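Local coordinates for protein member of DUF4221 family (Bacteroides vulgatus, PDB 3S9J) that is of unknown function but folds as a six-bladed beta-propeller of the DUF4221 family, at residues Y116-P121 and L147-L152. Sequence-based numbering, arbitrary orientation. Where two conformers were deposited one is given.
Sequences YNFQTP and LRQEIL. With FMT (formic acid), chain L.
Thr120 and Leu152 meet through torsions that turn Thr120 CG2 toward Leu152 and leave OG1 for a formic acid: CG2 stands anti to its own carbonyl carbon, with OG1 (chi1 68°) between backbone N and carbonyl, while Leu152 carries CG beside its N at -72°. CG2 thus reaches Leu152 CD2 at 4.1 Å, the two side chains running past one another in opposite directions. Phe118 extends its ring, and in the conformers given CE2 lies a loose 4.4 Å from Leu147 CG; Gln149 NE2 approaches the same ring obliquely, 4.4 Å from Phe118 CE1. That amide is held mainly by Thr126, whose OG1 bonds with Gln149 OE1, and secondly by a bent bond (142°) from Gln149 NE2 to Arg148 O at 3.0 Å. No hydrogen bond crosses between 116-121 and 147-152, which bury just 166 Å² together; the loops leaving strands 112-117 and 144-148, of successive propeller blades, meet by van der Waals contact, mostly between apolar groups. Trp179 of strand 177-183 touches both Gln149 and Leu152. Thr120 OG1 donates to O2 of the formic acid at 2.6 Å and is also hydrogen-bonded with Arg124 N. An alanine here would probably leave Arg124 N without its hydroxyl partner and open a small gap beside Leu152 CD2. The chemistry divides at Thr120: its methyl adds one loose contact between the loops, whereas its hydroxyl joins Arg124 NE and Glu122 N in holding a molecule probably from the crystallisation liquor.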
ATOM      1  N   TYR A 116     -21.495   6.255   1.142  1.00 25.24           N
ATOM      2  CA  TYR A 116     -21.628   6.092  -0.286  1.00 25.76           C
ATOM      3  C   TYR A 116     -21.674   4.610  -0.641  1.00 26.30           C
ATOM      4  O   TYR A 116     -20.802   3.854  -0.263  1.00 24.46           O
ATOM      5  CB  TYR A 116     -20.443   6.670  -1.033  1.00 25.33           C
ATOM      6  CG  TYR A 116     -20.088   8.099  -0.705  1.00 27.19           C
ATOM      7  CD1 TYR A 116     -19.196   8.386   0.319  1.00 27.28           C
ATOM      8  CD2 TYR A 116     -20.588   9.158  -1.458  1.00 29.65           C
ATOM      9  CE1 TYR A 116     -18.842   9.686   0.632  1.00 28.11           C
ATOM     10  CE2 TYR A 116     -20.217  10.472  -1.172  1.00 27.15           C
ATOM     11  CZ  TYR A 116     -19.345  10.735  -0.122  1.00 28.23           C
ATOM     12  OH  TYR A 116     -18.965  12.012   0.173  1.00 28.61           O
ATOM     13  N   ASN A 117     -22.643   4.222  -1.458  1.00 28.42           N
ATOM     14  CA  ASN A 117     -22.620   2.912  -2.098  1.00 27.33           C
ATOM     15  C   ASN A 117     -21.609   2.922  -3.221  1.00 28.85           C
ATOM     16  O   ASN A 117     -21.594   3.837  -4.045  1.00 30.59           O
ATOM     17  CB  ASN A 117     -24.018   2.567  -2.619  1.00 28.61           C
ATOM     18  CG  ASN A 117     -24.080   1.225  -3.325  1.00 34.44           C
ATOM     19  OD1 ASN A 117     -23.852   0.188  -2.703  1.00 32.77           O
ATOM     20  ND2 ASN A 117     -24.381   1.236  -4.637  1.00 33.79           N
ATOM     21  N   PHE A 118     -20.730   1.922  -3.265  1.00 25.32           N
ATOM     22  CA  PHE A 118     -19.706   1.867  -4.320  0.50 26.68           C
ATOM     23  C   PHE A 118     -19.797   0.492  -4.973  1.00 30.43           C
ATOM     24  O   PHE A 118     -19.424  -0.534  -4.398  1.00 29.86           O
ATOM     25  CB  PHE A 118     -18.281   2.147  -3.784  0.50 26.92           C
ATOM     26  CG  PHE A 118     -17.227   2.504  -4.852  0.50 20.20           C
ATOM     27  CD1 PHE A 118     -17.030   1.727  -5.993  0.50 24.87           C
ATOM     28  CD2 PHE A 118     -16.343   3.556  -4.638  0.50 20.40           C
ATOM     29  CE1 PHE A 118     -16.028   2.032  -6.909  0.50 25.52           C
ATOM     30  CE2 PHE A 118     -15.341   3.873  -5.546  0.50 22.41           C
ATOM     31  CZ  PHE A 118     -15.180   3.107  -6.695  0.50 28.86           C
ATOM     32  N   GLN A 119     -20.328   0.490  -6.185  1.00 28.40           N
ATOM     33  CA  GLN A 119     -20.431  -0.718  -7.003  1.00 29.62           C
ATOM     34  C   GLN A 119     -20.025  -0.285  -8.386  1.00 32.57           C
ATOM     35  O   GLN A 119     -19.840   0.922  -8.648  1.00 32.44           O
ATOM     36  CB  GLN A 119     -21.876  -1.223  -7.019  1.00 30.73           C
ATOM     37  CG  GLN A 119     -22.341  -1.768  -5.676  1.00 32.92           C
ATOM     38  CD  GLN A 119     -23.841  -2.082  -5.676  1.00 42.74           C
ATOM     39  OE1 GLN A 119     -24.683  -1.242  -6.031  1.00 42.19           O
ATOM     40  NE2 GLN A 119     -24.178  -3.300  -5.272  1.00 51.39           N
ATOM     41  N   THR A 120     -19.911  -1.241  -9.291  1.00 29.72           N
ATOM     42  CA  THR A 120     -19.600  -0.908 -10.658  1.00 31.29           C
ATOM     43  C   THR A 120     -20.798  -0.123 -11.207  1.00 30.40           C
ATOM     44  O   THR A 120     -21.913  -0.180 -10.655  1.00 30.58           O
ATOM     45  CB  THR A 120     -19.352  -2.136 -11.530  1.00 31.61           C
ATOM     46  OG1 THR A 120     -20.571  -2.872 -11.702  1.00 31.96           O
ATOM     47  CG2 THR A 120     -18.237  -3.054 -10.896  1.00 31.54           C
ATOM     48  N   PRO A 121     -20.579   0.612 -12.293  1.00 35.36           N
ATOM     49  CA  PRO A 121     -21.741   1.289 -12.930  1.00 34.98           C
ATOM     50  C   PRO A 121     -22.942   0.366 -13.154  1.00 35.55           C
ATOM     51  O   PRO A 121     -24.084   0.754 -12.862  1.00 36.10           O
ATOM     52  CB  PRO A 121     -21.149   1.790 -14.245  1.00 35.81           C
ATOM     53  CG  PRO A 121     -19.741   2.192 -13.871  1.00 35.17           C
ATOM     54  CD  PRO A 121     -19.291   1.086 -12.851  1.00 35.78           C
ATOM     55  N   LEU A 147      -9.461   4.809  -6.740  1.00 25.51           N
ATOM     56  CA  LEU A 147      -9.191   3.512  -6.097  0.50 26.00           C
ATOM     57  C   LEU A 147      -8.749   2.487  -7.149  1.00 25.19           C
ATOM     58  O   LEU A 147      -9.287   2.495  -8.242  1.00 24.67           O
ATOM     59  CB  LEU A 147     -10.486   2.916  -5.496  0.50 26.28           C
ATOM     60  CG  LEU A 147     -11.157   3.465  -4.225  0.50 33.55           C
ATOM     61  CD1 LEU A 147     -11.622   2.312  -3.361  0.50 27.08           C
ATOM     62  CD2 LEU A 147     -10.254   4.344  -3.431  0.50 32.97           C
ATOM     63  N   ARG A 148      -7.905   1.541  -6.760  1.00 25.13           N
ATOM     64  CA  ARG A 148      -7.599   0.402  -7.611  1.00 24.89           C
ATOM     65  C   ARG A 148      -8.841  -0.412  -7.873  1.00 24.64           C
ATOM     66  O   ARG A 148      -9.713  -0.555  -7.002  1.00 26.46           O
ATOM     67  CB  ARG A 148      -6.539  -0.482  -6.917  1.00 25.49           C
ATOM     68  CG  ARG A 148      -6.320  -1.840  -7.501  1.00 30.33           C
ATOM     69  CD  ARG A 148      -5.091  -2.499  -6.858  1.00 32.62           C
ATOM     70  NE  ARG A 148      -5.004  -3.906  -7.214  1.00 37.52           N
ATOM     71  CZ  ARG A 148      -5.595  -4.913  -6.578  1.00 43.42           C
ATOM     72  NH1 ARG A 148      -6.363  -4.709  -5.512  1.00 48.36           N
ATOM     73  NH2 ARG A 148      -5.425  -6.150  -7.046  1.00 40.54           N
ATOM     74  N   GLN A 149      -8.896  -1.005  -9.055  1.00 26.02           N
ATOM     75  CA  GLN A 149      -9.940  -1.952  -9.386  1.00 27.11           C
ATOM     76  C   GLN A 149      -9.330  -3.309  -9.805  1.00 30.63           C
ATOM     77  O   GLN A 149      -8.275  -3.355 -10.444  1.00 27.92           O
ATOM     78  CB  GLN A 149     -10.820  -1.387 -10.493  1.00 27.54           C
ATOM     79  CG  GLN A 149     -11.662  -0.228  -9.978  1.00 25.72           C
ATOM     80  CD  GLN A 149     -12.769  -0.687  -9.064  1.00 31.97           C
ATOM     81  OE1 GLN A 149     -13.802  -1.190  -9.522  1.00 37.12           O
ATOM     82  NE2 GLN A 149     -12.579  -0.514  -7.778  1.00 34.47           N
ATOM     83  N   GLU A 150     -10.007  -4.375  -9.378  1.00 34.57           N
ATOM     84  CA  GLU A 150      -9.575  -5.739  -9.698  0.60 38.83           C
ATOM     85  C   GLU A 150     -10.308  -6.234 -10.966  1.00 39.57           C
ATOM     86  O   GLU A 150     -11.148  -5.521 -11.537  1.00 39.73           O
ATOM     87  CB  GLU A 150      -9.781  -6.654  -8.466  0.60 38.80           C
ATOM     88  CG  GLU A 150      -8.850  -6.307  -7.259  0.60 38.19           C
ATOM     89  CD  GLU A 150      -8.966  -7.286  -6.091  0.60 40.38           C
ATOM     90  OE1 GLU A 150      -9.698  -8.282  -6.248  0.60 50.67           O
ATOM     91  OE2 GLU A 150      -8.339  -7.072  -5.012  0.60 34.18           O
ATOM     92  N   ILE A 151      -9.963  -7.436 -11.442  1.00 40.06           N
ATOM     93  CA  ILE A 151     -10.596  -7.994 -12.641  1.00 41.91           C
ATOM     94  C   ILE A 151     -12.090  -8.345 -12.441  1.00 45.02           C
ATOM     95  O   ILE A 151     -12.506  -8.683 -11.352  1.00 45.89           O
ATOM     96  CB  ILE A 151      -9.817  -9.230 -13.165  1.00 42.54           C
ATOM     97  CG1 ILE A 151      -9.797 -10.336 -12.105  1.00 41.48           C
ATOM     98  CG2 ILE A 151      -8.400  -8.803 -13.553  1.00 37.29           C
ATOM     99  CD1 ILE A 151      -9.174 -11.648 -12.552  1.00 42.82           C
ATOM    100  N   LEU A 152     -12.878  -8.266 -13.505  1.00 51.54           N
ATOM    101  CA  LEU A 152     -14.341  -8.383 -13.392  1.00 55.33           C
ATOM    102  C   LEU A 152     -14.867  -9.755 -13.804  1.00 56.05           C
ATOM    103  O   LEU A 152     -16.075  -9.982 -13.854  1.00 57.38           O
ATOM    104  CB  LEU A 152     -15.027  -7.283 -14.211  1.00 57.57           C
ATOM    105  CG  LEU A 152     -14.934  -5.853 -13.645  1.00 60.69           C
ATOM    106  CD1 LEU A 152     -15.732  -4.891 -14.549  1.00 62.78           C
ATOM    107  CD2 LEU A 152     -15.386  -5.774 -12.152  1.00 59.02           C
TER
HETATM  108  C   FMT L 410     -19.724  -3.086 -14.865  1.00 44.99           C
HETATM  109  O1  FMT L 410     -20.042  -1.872 -14.898  1.00 44.08           O
HETATM  110  O2  FMT L 410     -20.162  -3.929 -14.051  1.00 44.05           O